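Local coordinates for tyrosine-protein phosphatase non-receptor type 18 (Homo sapiens, PDB 2OC3) that removes phosphate from phosphotyrosine residues of proteins, including autophosphorylated tyrosine kinases, through its tyrosine phosphatase catalytic domain, at residues P71-V77 against D89-F95; G110-L116 against R144-Y148; V215-R219 against V246-Q251; L116-R121 against T158-I163. One frame throughout, in Å; residues are numbered along the deposited sequence.

Contact 1 of 4, residues P71-V77 against D89-F95; sequences PYDQTRV and DYINGNF
Residues 71-75 form a loop and turn, after which the chain straightens at Arg-76 and Val-77 and runs antiparallel to 93-95. The Pro-71 ring (C-gamma endo) fits into the bend of 89-95: its CG is 3.8 Å from Tyr-90 CE1 and its CB 3.3 Å from Asn-94 OD1. Tyr-72 O receives a weak hydrogen bond from Asn-94 ND2 (3.0 Å), which also donates to OG1 of Thr-75 (rotamer p) at 2.8 Å; the same OG1 is also hydrogen-bonded to Gln-274 O. Thr-75 O accepts from Phe-95 N at 2.9 Å. The opposing DYIN sequence is a signature of classical tyrosine phosphatase domains. It turns a corner at Asn-92, centre of an inverse gamma turn (phi/psi -76/89), whose OD1 is bonded by Arg-275. Arg-76 and Asn-94 form a non-hydrogen-bonded antiparallel pair, CA-CA 4.2 Å. From chi1 p and t at chi2 and chi3, Arg-76 reaches Asp-89 in a salt bridge, NH2 to OD1 3.0 Å. Water 1 joins Arg-76 NH2 (2.9 Å), Val-77 O (2.6 Å) and Ile-91 N (3.1 Å). Val-77 N donates to Gly-93 O at 3.1 Å; Val-77 CG2 lies 4.0 Å from the Phe-95 ring centroid, a CH-pi contact over the face.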
# COMPACT_ATOMS: atom_id res chain seq x y z
N PRO A 71 10.00 5.58 -7.49
CA PRO A 71 9.38 6.38 -6.45
C PRO A 71 9.72 7.85 -6.67
O PRO A 71 10.84 8.21 -7.04
CB PRO A 71 10.07 5.87 -5.16
CG PRO A 71 11.42 5.45 -5.62
CD PRO A 71 11.17 4.83 -6.97
N TYR A 72 8.77 8.73 -6.41
CA TYR A 72 9.07 10.16 -6.54
C TYR A 72 10.01 10.53 -5.42
O TYR A 72 9.83 10.14 -4.27
CB TYR A 72 7.81 10.98 -6.39
CG TYR A 72 6.77 10.70 -7.47
CD1 TYR A 72 7.18 10.56 -8.79
CD2 TYR A 72 5.39 10.62 -7.19
CE1 TYR A 72 6.27 10.35 -9.82
CE2 TYR A 72 4.47 10.40 -8.26
CZ TYR A 72 4.95 10.28 -9.55
OH TYR A 72 4.11 10.02 -10.67
N ASP A 73 11.05 11.28 -5.73
CA ASP A 73 11.99 11.72 -4.70
C ASP A 73 11.33 12.48 -3.56
O ASP A 73 11.81 12.45 -2.44
CB ASP A 73 13.03 12.66 -5.33
CG ASP A 73 13.92 11.99 -6.39
OD1 ASP A 73 14.44 10.87 -6.11
OD2 ASP A 73 14.13 12.57 -7.49
N GLN A 74 10.29 13.23 -3.88
CA GLN A 74 9.71 14.18 -2.93
C GLN A 74 9.11 13.54 -1.68
O GLN A 74 8.97 14.19 -0.63
CB GLN A 74 8.65 15.02 -3.63
CG GLN A 74 9.19 16.00 -4.66
CD GLN A 74 9.83 15.37 -5.85
OE1 GLN A 74 9.40 14.34 -6.38
NE2 GLN A 74 10.90 16.06 -6.36
N THR A 75 8.68 12.29 -1.81
CA THR A 75 7.96 11.56 -0.77
C THR A 75 8.62 10.17 -0.56
O THR A 75 8.04 9.33 0.12
CB THR A 75 6.50 11.34 -1.20
OG1 THR A 75 6.51 10.63 -2.44
CG2 THR A 75 5.72 12.66 -1.30
N ARG A 76 9.80 9.90 -1.12
CA ARG A 76 10.36 8.55 -1.02
C ARG A 76 10.72 8.20 0.41
O ARG A 76 11.09 9.05 1.22
CB ARG A 76 11.57 8.32 -1.93
CG ARG A 76 12.84 9.01 -1.52
CD ARG A 76 13.96 8.66 -2.49
NE ARG A 76 15.26 9.15 -2.06
CZ ARG A 76 16.24 8.42 -1.51
NH1 ARG A 76 17.40 9.02 -1.20
NH2 ARG A 76 16.11 7.12 -1.28
N VAL A 77 10.67 6.91 0.72
CA VAL A 77 11.09 6.40 2.02
C VAL A 77 12.60 6.36 2.04
O VAL A 77 13.22 5.68 1.23
CB VAL A 77 10.52 4.97 2.21
CG1 VAL A 77 11.12 4.36 3.49
CG2 VAL A 77 9.02 4.99 2.30
N ASP A 89 20.24 3.82 1.48
CA ASP A 89 18.99 4.44 1.90
C ASP A 89 17.77 4.14 1.02
O ASP A 89 16.67 4.56 1.34
CB ASP A 89 19.14 5.95 2.09
CG ASP A 89 19.23 6.75 0.80
OD1 ASP A 89 18.85 6.29 -0.29
OD2 ASP A 89 19.69 7.94 0.87
N TYR A 90 17.98 3.39 -0.04
CA TYR A 90 17.00 3.29 -1.11
C TYR A 90 16.06 2.08 -0.98
O TYR A 90 16.48 0.94 -0.80
CB TYR A 90 17.66 3.26 -2.49
CG TYR A 90 16.63 3.21 -3.57
CD1 TYR A 90 15.97 4.37 -4.01
CD2 TYR A 90 16.23 2.01 -4.09
CE1 TYR A 90 15.01 4.34 -4.99
CE2 TYR A 90 15.25 1.97 -5.14
CZ TYR A 90 14.64 3.14 -5.56
OH TYR A 90 13.67 3.20 -6.54
N ILE A 91 14.77 2.38 -1.11
CA ILE A 91 13.73 1.36 -1.37
C ILE A 91 12.71 1.95 -2.31
O ILE A 91 12.43 3.16 -2.30
CB ILE A 91 13.07 0.82 -0.06
CG1 ILE A 91 12.20 -0.42 -0.39
CG2 ILE A 91 12.26 1.89 0.63
CD1 ILE A 91 11.86 -1.29 0.82
N ASN A 92 12.15 1.11 -3.17
CA ASN A 92 11.07 1.57 -4.03
C ASN A 92 9.80 1.67 -3.21
O ASN A 92 9.04 0.70 -3.08
CB ASN A 92 10.91 0.69 -5.27
CG ASN A 92 10.02 1.33 -6.30
OD1 ASN A 92 8.97 1.87 -5.98
ND2 ASN A 92 10.43 1.25 -7.58
N GLY A 93 9.60 2.83 -2.60
CA GLY A 93 8.44 3.08 -1.76
C GLY A 93 8.31 4.55 -1.45
O GLY A 93 9.29 5.31 -1.50
N ASN A 94 7.08 4.96 -1.17
CA ASN A 94 6.74 6.36 -0.88
C ASN A 94 5.80 6.44 0.31
O ASN A 94 4.93 5.60 0.49
CB ASN A 94 6.06 7.04 -2.06
CG ASN A 94 6.96 7.17 -3.25
OD1 ASN A 94 7.01 6.30 -4.11
ND2 ASN A 94 7.70 8.28 -3.31
N PHE A 95 5.96 7.50 1.11
CA PHE A 95 4.98 7.84 2.12
C PHE A 95 3.77 8.48 1.48
O PHE A 95 3.91 9.26 0.52
CB PHE A 95 5.59 8.81 3.13
CG PHE A 95 6.58 8.18 4.06
CD1 PHE A 95 6.15 7.36 5.08
CD2 PHE A 95 7.95 8.42 3.97
CE1 PHE A 95 7.04 6.79 5.99
CE2 PHE A 95 8.85 7.80 4.90
CZ PHE A 95 8.38 7.00 5.87
O HOH W 1 13.82 5.37 -1.33

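Contact 2 of 4, residues G110-L116 against R144-Y148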
# COMPACT_ATOMS: atom_id res chain seq x y z
N GLY A 110 6.20 -5.09 -4.15
CA GLY A 110 6.45 -6.43 -3.63
C GLY A 110 7.95 -6.68 -3.72
O GLY A 110 8.55 -6.54 -4.79
N PRO A 111 8.59 -7.04 -2.58
CA PRO A 111 10.04 -7.16 -2.60
C PRO A 111 10.58 -8.23 -3.55
O PRO A 111 9.90 -9.25 -3.82
CB PRO A 111 10.38 -7.44 -1.15
CG PRO A 111 9.17 -7.98 -0.57
CD PRO A 111 8.04 -7.29 -1.24
N LEU A 112 11.79 -7.97 -4.04
CA LEU A 112 12.54 -8.91 -4.88
C LEU A 112 13.44 -9.75 -3.99
O LEU A 112 13.67 -9.41 -2.82
CB LEU A 112 13.41 -8.08 -5.84
CG LEU A 112 12.64 -7.21 -6.83
CD1 LEU A 112 13.54 -6.07 -7.33
CD2 LEU A 112 12.18 -8.00 -8.01
N PRO A 113 14.04 -10.83 -4.54
CA PRO A 113 14.93 -11.60 -3.68
C PRO A 113 16.02 -10.77 -2.98
O PRO A 113 16.27 -10.91 -1.77
CB PRO A 113 15.52 -12.66 -4.65
CG PRO A 113 14.52 -12.79 -5.69
CD PRO A 113 13.94 -11.40 -5.89
N HIS A 114 16.59 -9.84 -3.74
CA HIS A 114 17.63 -8.97 -3.24
C HIS A 114 17.14 -7.68 -2.57
O HIS A 114 17.99 -6.87 -2.15
CB HIS A 114 18.62 -8.61 -4.34
CG HIS A 114 17.98 -8.10 -5.58
ND1 HIS A 114 17.27 -8.91 -6.44
CD2 HIS A 114 17.92 -6.85 -6.10
CE1 HIS A 114 16.81 -8.18 -7.45
NE2 HIS A 114 17.19 -6.93 -7.26
N THR A 115 15.82 -7.48 -2.44
CA THR A 115 15.32 -6.38 -1.61
C THR A 115 14.50 -6.83 -0.38
O THR A 115 13.96 -6.00 0.34
CB THR A 115 14.57 -5.32 -2.38
OG1 THR A 115 13.29 -5.83 -2.78
CG2 THR A 115 15.36 -4.82 -3.59
N LEU A 116 14.46 -8.14 -0.11
CA LEU A 116 13.79 -8.67 1.09
C LEU A 116 14.30 -8.02 2.36
O LEU A 116 13.55 -7.63 3.25
CB LEU A 116 13.97 -10.18 1.21
CG LEU A 116 13.17 -11.07 0.28
CD1 LEU A 116 13.48 -12.55 0.61
CD2 LEU A 116 11.66 -10.86 0.42
N ARG A 144 5.31 -12.05 -9.09
CA ARG A 144 4.84 -10.71 -8.73
C ARG A 144 5.35 -10.23 -7.36
O ARG A 144 5.39 -9.01 -7.12
CB ARG A 144 3.31 -10.70 -8.76
CG ARG A 144 2.74 -10.84 -10.16
CD ARG A 144 3.07 -9.65 -11.06
NE ARG A 144 2.40 -9.78 -12.36
CZ ARG A 144 2.85 -9.26 -13.50
NH1 ARG A 144 4.00 -8.60 -13.58
NH2 ARG A 144 2.14 -9.46 -14.60
N CYS A 145 5.75 -11.14 -6.49
CA CYS A 145 6.27 -10.78 -5.18
C CYS A 145 7.01 -11.94 -4.59
O CYS A 145 6.46 -13.06 -4.61
CB CYS A 145 5.11 -10.40 -4.26
SG CYS A 145 5.57 -9.73 -2.63
N GLU A 146 8.18 -11.69 -4.00
CA GLU A 146 8.83 -12.73 -3.21
C GLU A 146 8.14 -12.96 -1.87
O GLU A 146 7.66 -12.01 -1.23
CB GLU A 146 10.29 -12.40 -3.00
CG GLU A 146 11.07 -12.40 -4.27
CD GLU A 146 11.06 -13.75 -4.98
OE1 GLU A 146 11.43 -14.75 -4.32
OE2 GLU A 146 10.62 -13.81 -6.14
N ARG A 147 8.13 -14.21 -1.41
CA ARG A 147 7.63 -14.52 -0.08
C ARG A 147 8.62 -13.94 0.93
O ARG A 147 9.82 -14.28 0.94
CB ARG A 147 7.51 -16.03 0.12
CG ARG A 147 7.18 -16.37 1.54
CD ARG A 147 6.70 -17.78 1.69
NE ARG A 147 7.72 -18.77 1.34
CZ ARG A 147 8.68 -19.18 2.17
NH1 ARG A 147 8.84 -18.65 3.38
NH2 ARG A 147 9.55 -20.12 1.76
N TYR A 148 8.10 -13.08 1.80
CA TYR A 148 8.87 -12.49 2.88
C TYR A 148 8.43 -12.91 4.25
O TYR A 148 9.02 -12.49 5.25
CB TYR A 148 8.81 -10.98 2.75
CG TYR A 148 7.40 -10.41 2.71
CD1 TYR A 148 6.68 -10.18 3.90
CD2 TYR A 148 6.81 -10.04 1.50
CE1 TYR A 148 5.42 -9.65 3.90
CE2 TYR A 148 5.49 -9.52 1.49
CZ TYR A 148 4.82 -9.30 2.70
OH TYR A 148 3.58 -8.73 2.71
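Pro-111 and Leu-116 make the apolar centre, set against Cys-145 and Tyr-148. Two loops with sequences typical of tyrosine phosphatase domains meet here: GP of the QGP motif, and Arg-144 to Tyr-148 (RCERY), the counterpart of the start of the family's KCxxYWP motif, with Arg in place of the Lys. Pro-111 CD lies 3.7 Å from Cys-145 SG, and Pro-111 CG 3.8 Å from Tyr-148 CD2; Leu-116 CD2 approaches Tyr-148 CB at 3.7 Å. Gly-110 CA comes within 3.6 Å of Cys-145 SG, leaving no room there for a CB. The loops also lie beside the catalytic loop: Tyr-148 OH bonds His-232, while Arg-144 O and the backbone of Gly-110 both bond Ser-234, a substrate-binding residue by similarity. Farther out, the aliphatic part of Glu-146 packs on Pro-113, Glu-146 CG 3.4 Å from both Pro-113 N and Pro-113 CD, while its carboxylate forms a salt bridge with Lys-143. One hydrogen bond ties the two backbones: Glu-146 N donates to Pro-111 O at 3.0 Å, with an N-H...O angle of 160°.

Contact 3 of 4, residues V215-R219 against V246-Q251; sequences VEEAR and VDYVRQ
Two helical segments, 215-219 and 246-251, cross with axes 10.9 Å apart at closest and a signed crossing angle of -68°; the nearest alpha carbons are those of Val-215 and Asp-247, 6.4 Å apart. Arg-219, Val-215 and Arg-250 contribute the largest buried areas. Arg-219, with chi1 and chi2 both m and chi3 t, directs its guanidinium at Asp-247 (chi1 t) in a two-pronged salt bridge: NE to OD1 2.9 Å and NH2 to OD2 2.8 Å, with N-H...O angles of 172° and 167°. Tyr-105 OH also bonds Asp-247 OD2. Gln-251 CD lies over one face of the same guanidinium, 3.5 Å from Arg-219 NE. In the tyrosine phosphatase fold helix 238-254 begins at the end of the catalytic loop; by similarity residues 233-239 bind the substrate, so the helix's first residues belong to that site, and this contact joins its body to helix 209-222. Val-215 (t) points inward, its CG2 4.1 Å from Val-246 CG1 and its CG1 3.7 Å from Asp-247 OD1; Leu-288 of helix 282-296 touches Val-246 as well. Arg-250 extends in t rotamers through chi3 and passes its CD 4.1 Å from Val-215 CG1. Glu-216 CG sits over the face of its guanidinium, 3.5 Å from Arg-250 NH2. Water 3 bridges Glu-216 OE2 (2.6 Å) to Arg-250 NE (2.8 Å), and water 2 connects Glu-216 O (2.9 Å) to Arg-250 NH2 (3.1 Å).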
# COMPACT_ATOMS: atom_id res chain seq x y z
N VAL A 215 -9.60 -4.07 5.41
CA VAL A 215 -9.31 -2.75 5.96
C VAL A 215 -9.81 -2.65 7.40
O VAL A 215 -9.10 -2.15 8.27
CB VAL A 215 -9.89 -1.63 5.08
CG1 VAL A 215 -9.77 -0.29 5.80
CG2 VAL A 215 -9.11 -1.56 3.78
N GLU A 216 -11.02 -3.15 7.65
CA GLU A 216 -11.56 -3.13 9.00
C GLU A 216 -10.65 -3.88 9.98
O GLU A 216 -10.36 -3.41 11.09
CB GLU A 216 -12.98 -3.74 9.02
CG GLU A 216 -14.04 -2.90 8.27
CD GLU A 216 -15.27 -3.66 7.86
OE1 GLU A 216 -15.39 -4.89 8.12
OE2 GLU A 216 -16.14 -3.02 7.22
N GLU A 217 -10.20 -5.07 9.58
CA GLU A 217 -9.32 -5.83 10.44
C GLU A 217 -7.96 -5.16 10.61
O GLU A 217 -7.41 -5.11 11.70
CB GLU A 217 -9.15 -7.24 9.89
CG GLU A 217 -8.17 -8.11 10.71
CD GLU A 217 -8.55 -8.32 12.18
OE1 GLU A 217 -9.73 -8.29 12.55
OE2 GLU A 217 -7.63 -8.53 13.01
N ALA A 218 -7.39 -4.60 9.54
CA ALA A 218 -6.13 -3.90 9.67
C ALA A 218 -6.21 -2.80 10.71
O ALA A 218 -5.28 -2.58 11.45
CB ALA A 218 -5.69 -3.28 8.33
N ARG A 219 -7.33 -2.08 10.69
CA ARG A 219 -7.50 -0.98 11.63
C ARG A 219 -7.66 -1.46 13.05
O ARG A 219 -7.19 -0.79 13.98
CB ARG A 219 -8.65 -0.09 11.20
CG ARG A 219 -8.23 0.91 10.11
CD ARG A 219 -7.44 2.01 10.74
NE ARG A 219 -6.74 2.82 9.76
CZ ARG A 219 -5.73 3.62 10.05
NH1 ARG A 219 -5.27 3.73 11.29
NH2 ARG A 219 -5.15 4.31 9.06
N VAL A 246 -9.32 3.68 0.24
CA VAL A 246 -10.45 3.16 0.98
C VAL A 246 -10.25 3.43 2.48
O VAL A 246 -11.16 3.88 3.21
CB VAL A 246 -10.63 1.65 0.71
CG1 VAL A 246 -11.64 1.00 1.72
CG2 VAL A 246 -11.04 1.42 -0.73
N ASP A 247 -9.04 3.19 2.97
CA ASP A 247 -8.77 3.42 4.38
C ASP A 247 -8.86 4.89 4.71
O ASP A 247 -9.39 5.24 5.77
CB ASP A 247 -7.39 2.94 4.80
CG ASP A 247 -7.13 3.19 6.26
OD1 ASP A 247 -7.66 2.41 7.08
OD2 ASP A 247 -6.43 4.15 6.59
N TYR A 248 -8.27 5.76 3.88
CA TYR A 248 -8.35 7.22 4.09
C TYR A 248 -9.82 7.67 4.22
O TYR A 248 -10.20 8.40 5.17
CB TYR A 248 -7.63 7.92 2.94
CG TYR A 248 -7.51 9.42 3.05
CD1 TYR A 248 -6.31 10.01 3.42
CD2 TYR A 248 -8.57 10.25 2.67
CE1 TYR A 248 -6.17 11.40 3.48
CE2 TYR A 248 -8.44 11.64 2.74
CZ TYR A 248 -7.24 12.18 3.15
OH TYR A 248 -7.06 13.56 3.20
N VAL A 249 -10.65 7.27 3.26
CA VAL A 249 -12.06 7.66 3.26
C VAL A 249 -12.78 7.07 4.47
O VAL A 249 -13.62 7.74 5.11
CB VAL A 249 -12.75 7.35 1.94
CG1 VAL A 249 -14.25 7.73 2.00
CG2 VAL A 249 -12.03 8.07 0.80
N ARG A 250 -12.45 5.84 4.84
CA ARG A 250 -13.08 5.23 6.01
C ARG A 250 -12.68 5.96 7.28
O ARG A 250 -13.50 6.10 8.18
CB ARG A 250 -12.69 3.77 6.10
CG ARG A 250 -13.39 3.00 7.21
CD ARG A 250 -13.22 1.51 7.04
NE ARG A 250 -13.82 0.81 8.19
CZ ARG A 250 -13.19 0.60 9.34
NH1 ARG A 250 -11.95 0.96 9.56
NH2 ARG A 250 -13.84 -0.04 10.32
N GLN A 251 -11.45 6.43 7.39
CA GLN A 251 -11.03 7.19 8.55
C GLN A 251 -11.80 8.50 8.62
O GLN A 251 -12.23 8.90 9.72
CB GLN A 251 -9.55 7.42 8.55
CG GLN A 251 -8.76 6.13 8.76
CD GLN A 251 -9.12 5.41 10.06
OE1 GLN A 251 -9.99 4.53 10.12
NE2 GLN A 251 -8.42 5.81 11.11
O HOH W 2 -11.94 -1.35 12.40
O HOH W 3 -16.15 -0.44 7.30

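Contact 4 of 4, residues L116-R121 against T158-I163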
# COMPACT_ATOMS: atom_id res chain seq x y z
N LEU A 116 14.46 -8.14 -0.11
CA LEU A 116 13.79 -8.67 1.09
C LEU A 116 14.30 -8.02 2.36
O LEU A 116 13.55 -7.63 3.25
CB LEU A 116 13.97 -10.18 1.21
CG LEU A 116 13.17 -11.07 0.28
CD1 LEU A 116 13.48 -12.55 0.61
CD2 LEU A 116 11.66 -10.86 0.42
N LEU A 117 15.61 -7.91 2.46
CA LEU A 117 16.22 -7.30 3.64
C LEU A 117 15.76 -5.84 3.75
O LEU A 117 15.47 -5.33 4.87
CB LEU A 117 17.77 -7.43 3.60
CG LEU A 117 18.53 -6.66 4.67
CD1 LEU A 117 18.08 -7.11 6.05
CD2 LEU A 117 20.03 -6.91 4.50
N ASP A 118 15.73 -5.12 2.62
CA ASP A 118 15.30 -3.73 2.65
C ASP A 118 13.84 -3.55 3.08
O ASP A 118 13.47 -2.62 3.80
CB ASP A 118 15.56 -3.07 1.32
CG ASP A 118 17.05 -3.00 0.97
OD1 ASP A 118 17.89 -2.97 1.91
OD2 ASP A 118 17.35 -2.97 -0.25
N PHE A 119 12.98 -4.46 2.61
CA PHE A 119 11.60 -4.49 3.04
C PHE A 119 11.48 -4.61 4.56
O PHE A 119 10.74 -3.87 5.20
CB PHE A 119 10.86 -5.64 2.34
CG PHE A 119 9.44 -5.75 2.70
CD1 PHE A 119 8.48 -5.03 2.01
CD2 PHE A 119 9.03 -6.63 3.69
CE1 PHE A 119 7.13 -5.18 2.31
CE2 PHE A 119 7.70 -6.75 4.02
CZ PHE A 119 6.75 -6.01 3.34
N TRP A 120 12.24 -5.52 5.15
CA TRP A 120 12.20 -5.65 6.64
C TRP A 120 12.84 -4.46 7.34
O TRP A 120 12.38 -4.04 8.39
CB TRP A 120 12.76 -6.99 7.10
CG TRP A 120 11.78 -8.11 6.82
CD1 TRP A 120 11.93 -9.12 5.92
CD2 TRP A 120 10.50 -8.27 7.42
NE1 TRP A 120 10.80 -9.90 5.92
CE2 TRP A 120 9.91 -9.43 6.84
CE3 TRP A 120 9.78 -7.59 8.39
CZ2 TRP A 120 8.64 -9.89 7.21
CZ3 TRP A 120 8.52 -8.07 8.77
CH2 TRP A 120 7.97 -9.20 8.15
N ARG A 121 13.89 -3.86 6.77
CA ARG A 121 14.42 -2.61 7.34
C ARG A 121 13.34 -1.52 7.40
O ARG A 121 13.22 -0.77 8.39
CB ARG A 121 15.60 -2.10 6.51
CG ARG A 121 16.90 -2.90 6.64
CD ARG A 121 17.92 -2.54 5.52
NE ARG A 121 18.38 -1.18 5.67
CZ ARG A 121 18.75 -0.36 4.68
NH1 ARG A 121 18.72 -0.69 3.39
NH2 ARG A 121 19.18 0.83 5.03
N THR A 158 16.38 -13.56 6.82
CA THR A 158 16.71 -12.61 5.80
C THR A 158 17.69 -11.63 6.40
O THR A 158 17.33 -10.78 7.21
CB THR A 158 15.48 -11.84 5.34
OG1 THR A 158 14.43 -12.78 5.03
CG2 THR A 158 15.86 -10.99 4.12
N GLY A 159 18.96 -11.75 6.04
CA GLY A 159 19.97 -10.96 6.68
C GLY A 159 19.88 -11.16 8.18
O GLY A 159 19.76 -12.29 8.68
N LEU A 160 19.86 -10.03 8.88
CA LEU A 160 19.80 -10.01 10.32
C LEU A 160 18.37 -10.17 10.92
O LEU A 160 18.23 -10.12 12.14
CB LEU A 160 20.40 -8.69 10.81
CG LEU A 160 21.89 -8.44 10.55
CD1 LEU A 160 22.25 -7.04 11.03
CD2 LEU A 160 22.75 -9.50 11.24
N PHE A 161 17.36 -10.40 10.08
CA PHE A 161 15.97 -10.61 10.51
C PHE A 161 15.60 -12.08 10.50
O PHE A 161 15.88 -12.76 9.54
CB PHE A 161 15.00 -9.85 9.61
CG PHE A 161 15.13 -8.38 9.70
CD1 PHE A 161 14.40 -7.66 10.62
CD2 PHE A 161 16.00 -7.71 8.88
CE1 PHE A 161 14.57 -6.28 10.71
CE2 PHE A 161 16.12 -6.31 8.95
CZ PHE A 161 15.42 -5.62 9.88
N CYS A 162 14.93 -12.55 11.56
CA CYS A 162 14.41 -13.88 11.64
C CYS A 162 12.90 -13.74 11.77
O CYS A 162 12.42 -13.12 12.74
CB CYS A 162 15.01 -14.62 12.83
SG CYS A 162 14.34 -16.28 13.00
N ILE A 163 12.18 -14.24 10.77
CA ILE A 163 10.73 -14.18 10.74
C ILE A 163 10.17 -15.55 11.09
O ILE A 163 10.56 -16.55 10.49
CB ILE A 163 10.21 -13.77 9.32
CG1 ILE A 163 11.09 -12.66 8.71
CG2 ILE A 163 8.70 -13.40 9.37
CD1 ILE A 163 11.06 -11.37 9.49
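Segment 116-121 is the first part of helix 116-125, with Trp-120 N bonded to Leu-116 O (3.1 Å) and Arg-121 N to Leu-117 O (2.9 Å). Facing it, 158-163 makes a type II' beta turn from Thr-158 to Phe-161 and leaves as strand 161-163. Two hydrogen bonds close this tight hairpin, Phe-161 N to Thr-158 O and Thr-158 N to Phe-161 O, each 2.9 Å. Gly-159, at phi 54° and psi -131°, suits the second position of the turn. The helix and strand axes come within 10.3 Å at 86°, so the helix lies nearly square across the strand, in the region of the phosphatase sheet's 156-158 edge. Trp-120 is central. Its CB stands 3.7 Å from the Phe-161 ring centroid, over the face, while Ile-163 CD1 stands 3.6 Å from the centroid of the indole six-membered ring, also over the face. These are two CH-pi contacts. Leu-117 CD1 meets the edge of the Phe-161 ring at CD2, 3.6 Å away, and Thr-158 CG2 lies 3.6 Å from Leu-116 CB. Phe-184 stacks on Phe-161 from strand 175-184. Polar groups pair away from the hairpin: within the helix Arg-121 NH1 forms a salt bridge with Asp-118 OD1 (2.8 Å), and Trp-120 NE1 makes a weak bond to Tyr-148 O. The helix is therefore held to the hairpin by apolar side-chain packing and the two CH-pi contacts, without polar pairing between the two.

In the fold
Contact 1 comes first along the chain. Contacts 2 and 4 then interleave, since 110-116 and 116-121 share Leu-116 and precede 144-148 and 158-163; contact 3 follows. Contacts 2 and 4 have centres about 11 Å apart and meet where Tyr-148 reaches Phe-119 and Trp-120, so helix 116-125 links loops beside the catalytic site to the 156-158 edge of the eight-stranded sheet. Contact 1, about 18 Å from contact 4 between centres, touches that helix through Ile-91 and reaches the sheet's other edge, strand 93-97. Contact 3 lies across the chain's centre from contacts 1 and 2, with centres about 23 and 25 Å from theirs. All lie within one phosphatase domain, where contact 3 packs helix 209-222 on helix 238-254.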